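Local coordinates for cytoplasmic export protein 1 (Saccharomyces cerevisiae, PDB 3VWA) that binds tRNA and belongs to the nuclear tRNA export machinery, where it may collect tRNA from export receptors at the nuclear pore and pass it on for translation, at residues A[284-289]-A[331-337]; A[292-296]-A[324-328]; A[457-461]-A[487-491]. One frame throughout, in Å; residues are numbered along the deposited sequence.

Contact 1: A[284-289]-A[331-337]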
loop_
_atom_site.group_PDB
_atom_site.type_symbol
_atom_site.label_atom_id
_atom_site.label_comp_id
_atom_site.label_asym_id
_atom_site.label_seq_id
_atom_site.Cartn_x
_atom_site.Cartn_y
_atom_site.Cartn_z
ATOM N N ILE A 284 3.887 6.913 -3.249
ATOM C CA ILE A 284 4.145 6.053 -2.120
ATOM C C ILE A 284 4.297 4.592 -2.556
ATOM O O ILE A 284 5.302 3.935 -2.226
ATOM C CB ILE A 284 3.038 6.155 -1.054
ATOM C CG1 ILE A 284 3.133 7.547 -0.395
ATOM C CG2 ILE A 284 3.186 4.990 -0.064
ATOM C CD1 ILE A 284 2.320 7.725 0.866
ATOM N N GLU A 285 3.293 4.101 -3.283
ATOM C CA GLU A 285 3.206 2.693 -3.698
ATOM C C GLU A 285 4.333 2.272 -4.622
ATOM O O GLU A 285 4.900 1.200 -4.445
ATOM C CB GLU A 285 1.870 2.412 -4.412
ATOM C CG GLU A 285 0.611 2.681 -3.607
ATOM C CD GLU A 285 0.148 4.144 -3.654
ATOM O OE1 GLU A 285 0.950 5.032 -4.017
ATOM O OE2 GLU A 285 -1.029 4.432 -3.329
ATOM N N ASN A 286 4.646 3.086 -5.620
ATOM C CA ASN A 286 5.528 2.647 -6.691
ATOM C C ASN A 286 6.837 3.407 -6.776
ATOM O O ASN A 286 7.615 3.149 -7.667
ATOM C CB ASN A 286 4.816 2.725 -8.058
ATOM C CG ASN A 286 3.545 1.885 -8.099
ATOM O OD1 ASN A 286 3.487 0.793 -7.532
ATOM N ND2 ASN A 286 2.501 2.432 -8.686
ATOM N N PHE A 287 7.092 4.342 -5.872
ATOM C CA PHE A 287 8.373 5.033 -5.892
ATOM C C PHE A 287 8.989 4.842 -4.528
ATOM O O PHE A 287 10.020 4.146 -4.388
ATOM C CB PHE A 287 8.191 6.534 -6.220
ATOM C CG PHE A 287 9.413 7.197 -6.781
ATOM C CD1 PHE A 287 10.657 6.577 -6.728
ATOM C CD2 PHE A 287 9.329 8.485 -7.334
ATOM C CE1 PHE A 287 11.784 7.212 -7.218
ATOM C CE2 PHE A 287 10.458 9.116 -7.850
ATOM C CZ PHE A 287 11.684 8.481 -7.785
ATOM N N ILE A 288 8.350 5.424 -3.503
ATOM C CA ILE A 288 8.937 5.371 -2.165
ATOM C C ILE A 288 9.144 3.940 -1.619
ATOM O O ILE A 288 10.266 3.568 -1.223
ATOM C CB ILE A 288 8.181 6.289 -1.154
ATOM C CG1 ILE A 288 8.230 7.743 -1.612
ATOM C CG2 ILE A 288 8.778 6.156 0.216
ATOM C CD1 ILE A 288 7.349 8.696 -0.815
ATOM N N ILE A 289 8.075 3.145 -1.579
ATOM C CA ILE A 289 8.138 1.809 -0.973
ATOM C C ILE A 289 9.173 0.852 -1.620
ATOM O O ILE A 289 9.909 0.179 -0.912
ATOM C CB ILE A 289 6.748 1.109 -0.913
ATOM C CG1 ILE A 289 5.807 1.746 0.152
ATOM C CG2 ILE A 289 6.920 -0.316 -0.510
ATOM C CD1 ILE A 289 4.379 1.220 0.061
ATOM N N LEU A 331 3.153 1.440 5.399
ATOM C CA LEU A 331 2.631 2.055 4.176
ATOM C C LEU A 331 2.079 1.040 3.178
ATOM O O LEU A 331 1.173 1.379 2.418
ATOM C CB LEU A 331 3.674 2.941 3.517
ATOM C CG LEU A 331 4.053 4.199 4.296
ATOM C CD1 LEU A 331 5.118 4.908 3.498
ATOM C CD2 LEU A 331 2.850 5.114 4.547
ATOM N N THR A 332 2.671 -0.158 3.143
ATOM C CA THR A 332 2.226 -1.233 2.229
ATOM C C THR A 332 0.832 -1.632 2.673
ATOM O O THR A 332 -0.076 -1.714 1.852
ATOM C CB THR A 332 3.117 -2.514 2.222
ATOM O OG1 THR A 332 3.474 -2.892 3.548
ATOM C CG2 THR A 332 4.425 -2.314 1.408
ATOM N N SER A 333 0.658 -1.829 3.969
ATOM C CA SER A 333 -0.649 -2.174 4.506
ATOM C C SER A 333 -1.660 -1.069 4.220
ATOM O O SER A 333 -2.733 -1.345 3.711
ATOM C CB SER A 333 -0.585 -2.452 6.005
ATOM O OG SER A 333 -1.903 -2.462 6.562
ATOM N N GLU A 334 -1.306 0.179 4.540
ATOM C CA GLU A 334 -2.233 1.267 4.371
ATOM C C GLU A 334 -2.715 1.360 2.923
ATOM O O GLU A 334 -3.896 1.612 2.683
ATOM C CB GLU A 334 -1.636 2.611 4.812
ATOM C CG GLU A 334 -2.660 3.732 4.614
ATOM C CD GLU A 334 -2.040 5.124 4.599
ATOM O OE1 GLU A 334 -1.440 5.535 5.609
ATOM O OE2 GLU A 334 -2.171 5.832 3.585
ATOM N N THR A 335 -1.807 1.148 1.968
ATOM C CA THR A 335 -2.132 1.314 0.553
ATOM C C THR A 335 -2.553 -0.018 -0.056
ATOM O O THR A 335 -2.831 -0.107 -1.249
ATOM C CB THR A 335 -0.933 1.837 -0.265
ATOM O OG1 THR A 335 0.211 0.977 -0.080
ATOM C CG2 THR A 335 -0.569 3.274 0.126
ATOM N N ASN A 336 -2.549 -1.073 0.740
ATOM C CA ASN A 336 -2.788 -2.383 0.174
ATOM C C ASN A 336 -2.033 -2.652 -1.155
ATOM O O ASN A 336 -2.614 -3.195 -2.088
ATOM C CB ASN A 336 -4.298 -2.625 0.003
ATOM C CG ASN A 336 -4.623 -4.092 -0.196
ATOM O OD1 ASN A 336 -3.970 -4.958 0.383
ATOM N ND2 ASN A 336 -5.621 -4.384 -1.035
ATOM N N THR A 337 -0.751 -2.264 -1.218
ATOM C CA THR A 337 0.146 -2.550 -2.337
ATOM C C THR A 337 1.450 -3.126 -1.785
ATOM O O THR A 337 1.875 -2.763 -0.707
ATOM C CB THR A 337 0.551 -1.261 -3.101
ATOM O OG1 THR A 337 1.064 -0.304 -2.160
ATOM C CG2 THR A 337 -0.638 -0.645 -3.905
HETATM O O HOH W 1 4.102 -1.102 -3.062
#

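Contact 2: A[292-296]-A[324-328]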
loop_
_atom_site.group_PDB
_atom_site.type_symbol
_atom_site.label_atom_id
_atom_site.label_comp_id
_atom_site.label_asym_id
_atom_site.label_seq_id
_atom_site.Cartn_x
_atom_site.Cartn_y
_atom_site.Cartn_z
ATOM N N LEU A 292 12.741 2.049 -0.663
ATOM C CA LEU A 292 13.049 1.629 0.713
ATOM C C LEU A 292 13.315 0.159 0.798
ATOM O O LEU A 292 14.268 -0.279 1.415
ATOM C CB LEU A 292 11.859 1.835 1.651
ATOM C CG LEU A 292 12.091 2.689 2.882
ATOM C CD1 LEU A 292 10.924 2.752 3.878
ATOM C CD2 LEU A 292 13.467 2.489 3.550
ATOM N N CYS A 293 12.422 -0.617 0.223
ATOM C CA CYS A 293 12.584 -2.067 0.245
ATOM C C CYS A 293 13.967 -2.445 -0.276
ATOM O O CYS A 293 14.673 -3.202 0.376
ATOM C CB CYS A 293 11.485 -2.756 -0.550
ATOM S SG CYS A 293 9.856 -2.703 0.265
ATOM N N GLU A 294 14.388 -1.872 -1.396
ATOM C CA GLU A 294 15.742 -2.124 -1.905
ATOM C C GLU A 294 16.818 -1.780 -0.882
ATOM O O GLU A 294 17.807 -2.516 -0.715
ATOM C CB GLU A 294 15.990 -1.332 -3.212
ATOM C CG GLU A 294 15.479 -2.039 -4.450
ATOM C CD GLU A 294 16.044 -3.447 -4.521
ATOM O OE1 GLU A 294 17.295 -3.597 -4.404
ATOM O OE2 GLU A 294 15.225 -4.387 -4.639
ATOM N N ILE A 295 16.656 -0.636 -0.202
ATOM C CA ILE A 295 17.682 -0.229 0.774
ATOM C C ILE A 295 17.671 -1.132 1.974
ATOM O O ILE A 295 18.733 -1.456 2.493
ATOM C CB ILE A 295 17.593 1.251 1.148
ATOM C CG1 ILE A 295 18.142 2.060 -0.028
ATOM C CG2 ILE A 295 18.443 1.545 2.418
ATOM C CD1 ILE A 295 17.290 3.265 -0.379
ATOM N N ILE A 296 16.479 -1.607 2.360
ATOM C CA ILE A 296 16.346 -2.560 3.451
ATOM C C ILE A 296 17.050 -3.905 3.187
ATOM O O ILE A 296 17.731 -4.459 4.085
ATOM C CB ILE A 296 14.865 -2.853 3.844
ATOM C CG1 ILE A 296 14.244 -1.638 4.576
ATOM C CG2 ILE A 296 14.820 -4.053 4.770
ATOM C CD1 ILE A 296 12.730 -1.667 4.668
ATOM N N PHE A 324 12.997 1.628 9.182
ATOM C CA PHE A 324 12.664 1.561 7.777
ATOM C C PHE A 324 11.621 0.467 7.529
ATOM O O PHE A 324 10.704 0.657 6.749
ATOM C CB PHE A 324 13.908 1.241 6.869
ATOM C CG PHE A 324 14.961 2.350 6.802
ATOM C CD1 PHE A 324 14.851 3.528 7.550
ATOM C CD2 PHE A 324 16.114 2.169 6.012
ATOM C CE1 PHE A 324 15.822 4.557 7.477
ATOM C CE2 PHE A 324 17.091 3.160 5.935
ATOM C CZ PHE A 324 16.963 4.351 6.683
ATOM N N LEU A 325 11.773 -0.681 8.167
ATOM C CA LEU A 325 10.849 -1.813 7.890
ATOM C C LEU A 325 9.483 -1.413 8.442
ATOM O O LEU A 325 8.427 -1.817 7.893
ATOM C CB LEU A 325 11.335 -3.040 8.622
ATOM C CG LEU A 325 11.579 -4.409 8.014
ATOM C CD1 LEU A 325 11.718 -5.436 9.134
ATOM C CD2 LEU A 325 10.503 -4.875 7.029
ATOM N N ALA A 326 9.471 -0.628 9.525
ATOM C CA ALA A 326 8.189 -0.141 10.119
ATOM C C ALA A 326 7.435 0.732 9.111
ATOM O O ALA A 326 6.204 0.588 8.905
ATOM C CB ALA A 326 8.419 0.600 11.463
ATOM N N ILE A 327 8.180 1.553 8.385
ATOM C CA ILE A 327 7.582 2.376 7.360
ATOM C C ILE A 327 7.013 1.517 6.269
ATOM O O ILE A 327 5.934 1.789 5.736
ATOM C CB ILE A 327 8.645 3.286 6.748
ATOM C CG1 ILE A 327 9.496 3.945 7.846
ATOM C CG2 ILE A 327 8.094 4.283 5.773
ATOM C CD1 ILE A 327 8.833 5.069 8.581
ATOM N N VAL A 328 7.763 0.498 5.861
ATOM C CA VAL A 328 7.349 -0.253 4.710
ATOM C C VAL A 328 6.062 -1.029 5.105
ATOM O O VAL A 328 5.096 -1.064 4.338
ATOM C CB VAL A 328 8.483 -1.175 4.223
ATOM C CG1 VAL A 328 7.935 -2.400 3.537
ATOM C CG2 VAL A 328 9.401 -0.438 3.268
#

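Contact 3: A[457-461]-A[487-491]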
loop_
_atom_site.group_PDB
_atom_site.type_symbol
_atom_site.label_atom_id
_atom_site.label_comp_id
_atom_site.label_asym_id
_atom_site.label_seq_id
_atom_site.Cartn_x
_atom_site.Cartn_y
_atom_site.Cartn_z
ATOM N N ARG A 457 -8.841 -34.738 21.608
ATOM C CA ARG A 457 -8.970 -33.334 21.999
ATOM C C ARG A 457 -9.180 -33.247 23.503
ATOM O O ARG A 457 -8.547 -32.418 24.195
ATOM C CB ARG A 457 -10.117 -32.690 21.241
ATOM C CG ARG A 457 -10.312 -31.217 21.474
ATOM C CD ARG A 457 -11.574 -30.795 20.743
ATOM N NE ARG A 457 -12.824 -31.193 21.442
ATOM C CZ ARG A 457 -14.018 -31.129 20.864
ATOM N NH1 ARG A 457 -14.087 -30.708 19.614
ATOM N NH2 ARG A 457 -15.127 -31.490 21.515
ATOM N N SER A 458 -10.115 -34.076 23.985
ATOM C CA SER A 458 -10.370 -34.240 25.440
ATOM C C SER A 458 -9.140 -34.595 26.239
ATOM O O SER A 458 -8.900 -34.010 27.305
ATOM C CB SER A 458 -11.474 -35.270 25.715
ATOM O OG SER A 458 -12.733 -34.706 25.384
ATOM N N ASN A 459 -8.360 -35.557 25.756
ATOM C CA ASN A 459 -7.083 -35.915 26.443
ATOM C C ASN A 459 -6.080 -34.775 26.472
ATOM O O ASN A 459 -5.461 -34.535 27.461
ATOM C CB ASN A 459 -6.409 -37.122 25.760
ATOM C CG ASN A 459 -7.191 -38.384 25.951
ATOM O OD1 ASN A 459 -8.064 -38.441 26.830
ATOM N ND2 ASN A 459 -6.887 -39.421 25.151
ATOM N N ILE A 460 -5.943 -34.084 25.362
ATOM C CA ILE A 460 -5.165 -32.864 25.308
ATOM C C ILE A 460 -5.583 -31.798 26.316
ATOM O O ILE A 460 -4.747 -31.215 27.021
ATOM C CB ILE A 460 -5.228 -32.305 23.883
ATOM C CG1 ILE A 460 -4.424 -33.232 22.956
ATOM C CG2 ILE A 460 -4.777 -30.839 23.858
ATOM C CD1 ILE A 460 -4.633 -32.881 21.498
ATOM N N LEU A 461 -6.878 -31.551 26.404
ATOM C CA LEU A 461 -7.325 -30.539 27.344
ATOM C C LEU A 461 -7.127 -30.983 28.791
ATOM O O LEU A 461 -6.588 -30.200 29.631
ATOM C CB LEU A 461 -8.801 -30.159 27.081
ATOM C CG LEU A 461 -9.011 -29.378 25.765
ATOM C CD1 LEU A 461 -10.478 -29.289 25.337
ATOM C CD2 LEU A 461 -8.295 -28.011 25.772
ATOM N N SER A 487 -14.520 -24.485 28.337
ATOM C CA SER A 487 -14.422 -25.740 27.564
ATOM C C SER A 487 -15.534 -26.689 27.785
ATOM O O SER A 487 -15.546 -27.773 27.190
ATOM C CB SER A 487 -13.150 -26.469 27.929
ATOM O OG SER A 487 -12.106 -25.757 27.316
ATOM N N ILE A 488 -16.464 -26.302 28.658
ATOM C CA ILE A 488 -17.503 -27.220 29.081
ATOM C C ILE A 488 -18.288 -27.734 27.886
ATOM O O ILE A 488 -18.646 -28.902 27.830
ATOM C CB ILE A 488 -18.432 -26.575 30.171
ATOM C CG1 ILE A 488 -19.254 -27.639 30.856
ATOM C CG2 ILE A 488 -19.321 -25.457 29.585
ATOM C CD1 ILE A 488 -20.051 -27.153 32.060
ATOM N N GLU A 489 -18.542 -26.877 26.913
ATOM C CA GLU A 489 -19.244 -27.343 25.717
ATOM C C GLU A 489 -18.457 -28.343 24.880
ATOM O O GLU A 489 -19.044 -28.968 23.991
ATOM C CB GLU A 489 -19.635 -26.184 24.799
ATOM C CG GLU A 489 -19.368 -24.819 25.352
ATOM C CD GLU A 489 -20.127 -23.774 24.574
ATOM O OE1 GLU A 489 -19.424 -22.868 24.039
ATOM O OE2 GLU A 489 -21.397 -23.912 24.466
ATOM N N LEU A 490 -17.149 -28.485 25.142
ATOM C CA LEU A 490 -16.331 -29.464 24.369
ATOM C C LEU A 490 -16.231 -30.833 25.046
ATOM O O LEU A 490 -15.634 -31.767 24.490
ATOM C CB LEU A 490 -14.926 -28.935 24.127
ATOM C CG LEU A 490 -14.787 -27.511 23.588
ATOM C CD1 LEU A 490 -13.338 -27.063 23.554
ATOM C CD2 LEU A 490 -15.425 -27.401 22.195
ATOM N N PHE A 491 -16.793 -30.930 26.255
ATOM C CA PHE A 491 -16.859 -32.192 26.996
ATOM C C PHE A 491 -18.293 -32.681 27.110
ATOM O O PHE A 491 -19.195 -32.007 27.767
ATOM C CB PHE A 491 -16.273 -32.032 28.412
ATOM C CG PHE A 491 -14.869 -31.504 28.429
ATOM C CD1 PHE A 491 -13.856 -32.163 27.767
ATOM C CD2 PHE A 491 -14.563 -30.362 29.151
ATOM C CE1 PHE A 491 -12.560 -31.655 27.789
ATOM C CE2 PHE A 491 -13.262 -29.875 29.220
ATOM C CZ PHE A 491 -12.258 -30.515 28.525
HETATM O O HOH W 2 -12.817 -32.321 24.129
#

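Contact 1: A[284-289]-A[331-337]
The geometry here is consistent with an antiparallel helix pair at the start of the HEAT-type α-solenoid: the axes of 284-289 and 331-335 make an angle of 171° and approach to 10.5 Å. Of all the residues, I289 loses the most surface to the contact. Its CD1 lies 3.9 Å from CB of L331 and 4.2 Å from OG1 of T335, and its CG2 is 3.7 Å from CG2 of T332, so one isoleucine touches residues a full helical turn apart. L331 is the second large contributor; besides I289 it meets I284, whose CG2 is 4.1 Å from L331 CD1. The third, E285, packs through its methylene and carboxylate: CG is 3.3 Å from T337 OG1, and OE2 is 3.7 Å from T335 CG2. Its carboxylate is held by OE1 bonding to the backbone N of G282.

Both backbones depart from regular α-helix. I289 N bonds to I284 O at 3.0 Å, a π-type turn, while the partner helix closes in a Schellman motif, with N336 at positive phi (44°) and T337 N bonding to T332 O at 3.2 Å. That reversal places T337 opposite E285, their CA atoms 6.2 Å apart. One water bridges the segments: it donates to E285 O at 2.8 Å and forms a weak hydrogen bond of 3.3 Å with T337 OG1.

Contact 2: A[292-296]-A[324-328]
The best-buried side chain of this contact has an off-rotamer chi1: L292 sits at -124°, between the m and t wells, with chi2 t. The conformation sends both methyls into the partner helix. CD2 comes 3.6 Å from CB of F324, while CD1 lies 3.7 Å from CB of I327 and 3.6 Å from CG2 of V328. One turn on, I296 takes the regular m,t rotamer; its CG1 is 3.7 Å from F324 CB, and its CD1 is 3.7 Å from L325 CA and 3.8 Å from V328 CG2. V328, with chi1 t, brings CG2 to L292, I296 and C293; C293 SG lies 3.8 Å from both CG2 and CG1 of V328. The m rotamer of F324 turns the ring edge to I295 CG2, 4.1 Å from F324 CE2; I295 itself has chi2 off its wells at 136°. I327 points toward the partner at CB, but its m,m rotamer carries the end away.

The side chains that meet are apolar, and nearly all are buried. F324 also touches L259 and M262 of helix 255-271, and V328 touches F342 of helix 342-351, so the pair is sandwiched between further helices. The short segments' axes, 9.9 Å apart at closest approach and crossing at -146°, with neighbouring helices on both flanks, are consistent with an antiparallel helix pair in a HEAT-type α-solenoid.

Contact 3: A[457-461]-A[487-491]
R457 lays its guanidinium against L490, whose CD2 stands over one face of the planar group, and reaches the backbone beyond: NH2 donates to L490 O at 3.0 Å, with an N-H...O angle of 152°. Both chi1 and chi2 are t, so the chain is extended as far as CD and spans the gap between helix and loop. A water joins the same carbonyl. It donates to L490 O (2.9 Å), accepts from R457 NE (2.9 Å) and lies 2.7 Å from S458 OG.

The receiving residues form a short 3-10 turn, 488-490, in which F491 N bonds to I488 O at 3.2 Å. This turn is the connection between helix 474-487 and helix 493-504, the latter belonging to the HEAT repeat of residues 494-530, and helix 454-469 packs against it from the preceding part of the solenoid. L461 carries the apolar side: its CD1 is 4.0 Å from L490 CD1, and its CB is 3.8 Å from CZ of F491. The F491 ring presents its edge to this helix, with S458 OG 3.7 Å from CD1 of F491, while I496 and I500 of helix 493-504 also touch F491.

Overall arrangement
From the N terminus, the chain first builds the kinase-like domain and then runs into the helical, HEAT-repeat part, where all three contacts lie. Contact 1 opens on helix 283-303 and closes at the C-terminal end of helix 321-335; contact 2 uses the same two helices nearer their connection, so its loop is nested inside. Their centres are 11 Å apart, and I289 O lies 4.3 Å from V328 CG2. Within segment 284-289, F287 makes a cation-pi contact with K141 and N286 a hydrogen bond to I140. Contact 3 follows in series, centred about 45 Å from both, and closes a loop holding helix 474-487, between helix 454-469 and the connection to helix 493-504 of a HEAT repeat.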